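Local coordinates for protein Dph2 (PDB 3LZD) that catalyses the first step of diphthamide biosynthesis, moving the 3-amino-3-carboxypropyl group of S-adenosyl-L-methionine onto a histidine of elongation factor 2 with a [4Fe-4S] cluster, at residues A256-A261 with E345-L350. Residues are numbered along the deposited sequence; the frame is centred on the assembly and turned at random.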
loop_
_atom_site.group_PDB
_atom_site.type_symbol
_atom_site.label_atom_id
_atom_site.label_comp_id
_atom_site.label_asym_id
_atom_site.label_seq_id
_atom_site.Cartn_x
_atom_site.Cartn_y
_atom_site.Cartn_z
ATOM N N ALA A 256 -21.405 20.557 7.194
ATOM C CA ALA A 256 -22.328 19.516 6.764
ATOM C C ALA A 256 -21.748 18.167 7.167
ATOM O O ALA A 256 -22.369 17.408 7.910
ATOM C CB ALA A 256 -22.528 19.574 5.239
ATOM N N GLN A 257 -20.544 17.881 6.681
ATOM C CA GLN A 257 -19.882 16.624 6.994
ATOM C C GLN A 257 -19.861 16.375 8.497
ATOM O O GLN A 257 -20.152 15.268 8.951
ATOM C CB GLN A 257 -18.458 16.628 6.438
ATOM C CG GLN A 257 -18.309 15.896 5.108
ATOM C CD GLN A 257 -18.095 14.400 5.295
ATOM O OE1 GLN A 257 -17.176 13.976 6.007
ATOM N NE2 GLN A 257 -18.909 13.599 4.631
ATOM N N ILE A 258 -19.524 17.400 9.274
ATOM C CA ILE A 258 -19.484 17.253 10.726
ATOM C C ILE A 258 -20.872 16.872 11.236
ATOM O O ILE A 258 -21.011 16.038 12.131
ATOM C CB ILE A 258 -19.039 18.564 11.421
ATOM C CG1 ILE A 258 -17.531 18.767 11.236
ATOM C CG2 ILE A 258 -19.383 18.513 12.908
ATOM C CD1 ILE A 258 -17.041 20.151 11.635
ATOM N N ALA A 259 -21.895 17.497 10.656
ATOM C CA ALA A 259 -23.272 17.232 11.038
ATOM C C ALA A 259 -23.576 15.749 10.872
ATOM O O ALA A 259 -24.026 15.089 11.806
ATOM C CB ALA A 259 -24.220 18.062 10.175
ATOM N N LYS A 260 -23.312 15.227 9.679
ATOM C CA LYS A 260 -23.563 13.824 9.380
ATOM C C LYS A 260 -22.896 12.867 10.361
ATOM O O LYS A 260 -23.257 11.695 10.422
ATOM C CB LYS A 260 -23.087 13.488 7.967
ATOM C CG LYS A 260 -23.690 14.346 6.863
ATOM C CD LYS A 260 -23.084 13.981 5.514
ATOM C CE LYS A 260 -23.631 14.855 4.401
ATOM N NZ LYS A 260 -22.980 14.552 3.096
ATOM N N ALA A 261 -21.921 13.355 11.121
ATOM C CA ALA A 261 -21.229 12.498 12.071
ATOM C C ALA A 261 -21.745 12.695 13.490
ATOM O O ALA A 261 -21.366 11.960 14.403
ATOM C CB ALA A 261 -19.738 12.762 12.016
ATOM N N GLU A 345 -12.963 17.948 17.245
ATOM C CA GLU A 345 -13.054 18.839 18.391
ATOM C C GLU A 345 -14.274 19.758 18.266
ATOM O O GLU A 345 -14.900 20.100 19.265
ATOM C CB GLU A 345 -11.750 19.629 18.517
ATOM C CG GLU A 345 -10.525 18.708 18.493
ATOM C CD GLU A 345 -9.190 19.443 18.541
ATOM O OE1 GLU A 345 -9.011 20.421 17.779
ATOM O OE2 GLU A 345 -8.314 19.026 19.332
ATOM N N ILE A 346 -14.627 20.141 17.045
ATOM C CA ILE A 346 -15.802 20.981 16.852
ATOM C C ILE A 346 -17.031 20.124 17.111
ATOM O O ILE A 346 -17.949 20.547 17.809
ATOM C CB ILE A 346 -15.890 21.540 15.417
ATOM C CG1 ILE A 346 -14.841 22.627 15.212
ATOM C CG2 ILE A 346 -17.271 22.097 15.155
ATOM C CD1 ILE A 346 -14.879 23.248 13.825
ATOM N N LEU A 347 -17.039 18.912 16.559
ATOM C CA LEU A 347 -18.170 18.003 16.736
ATOM C C LEU A 347 -18.432 17.707 18.213
ATOM O O LEU A 347 -19.580 17.701 18.659
ATOM C CB LEU A 347 -17.933 16.694 15.975
ATOM C CG LEU A 347 -19.010 15.602 16.086
ATOM C CD1 LEU A 347 -18.953 14.686 14.880
ATOM C CD2 LEU A 347 -18.811 14.803 17.360
ATOM N N LEU A 348 -17.366 17.452 18.962
ATOM C CA LEU A 348 -17.494 17.169 20.383
ATOM C C LEU A 348 -17.833 18.422 21.191
ATOM O O LEU A 348 -18.081 18.339 22.394
ATOM C CB LEU A 348 -16.203 16.557 20.916
ATOM C CG LEU A 348 -15.871 15.150 20.427
ATOM C CD1 LEU A 348 -14.676 14.630 21.218
ATOM C CD2 LEU A 348 -17.074 14.228 20.620
ATOM N N GLY A 349 -17.828 19.579 20.535
ATOM C CA GLY A 349 -18.149 20.822 21.214
ATOM C C GLY A 349 -17.010 21.458 21.993
ATOM O O GLY A 349 -17.247 22.309 22.845
ATOM N N LEU A 350 -15.775 21.065 21.704
ATOM C CA LEU A 350 -14.616 21.619 22.406
ATOM C C LEU A 350 -14.029 22.833 21.692
ATOM O O LEU A 350 -13.444 23.714 22.320
ATOM C CB LEU A 350 -13.529 20.549 22.553
ATOM C CG LEU A 350 -13.821 19.366 23.478
ATOM C CD1 LEU A 350 -15.192 18.767 23.179
ATOM C CD2 LEU A 350 -12.740 18.326 23.298
#
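The C-terminal parts of helices 248-261 and 341-347 meet through an apolar seam in which I258 and A261 face I346 and L347. I258 and L347 lie at the middle, their CA atoms 6.2 Å apart, and their side chains run past one another in opposite directions. Both branches of I258 touch the second helix. CG2 of I258, anti to the backbone N, reaches CB of L347 at 3.8 Å. The other branch, CG1, extends toward I346, and CD1 of I258 lies 4.0 Å from CG2 of I346; these two isoleucines cross at roughly a right angle. L347 reaches back with its CG anti to the backbone N (chi1 178°), which sends CD1 to the backbone of I258 and the methyl of A261. CD1 of L347 lies 3.5 Å from CB of A261 and 3.7 Å from the carbonyl O of I258, so it packs on backbone as well as side chain. No hydrogen bond joins the segments. Both helices lie against strand 338-339, the edge strand within this chain of the parallel sheet ordered 296-302, 266-272, 317-320, 338-339; L339 of that strand touches both I258 and L347. Shortening I258 to alanine removes both branches and is likely to leave CG2 of I346 without its apolar neighbour and open a gap beside CB of L347. Just beyond the seam the second helix stops in a Schellman motif: G349 takes positive phi (82°), L350 N bonds to E345 O at 2.8 Å and G349 N to I346 O at 2.9 Å. E345 carries salt bridges to R285 and R351, while L348 leans on L289 and L290 of helix 280-292.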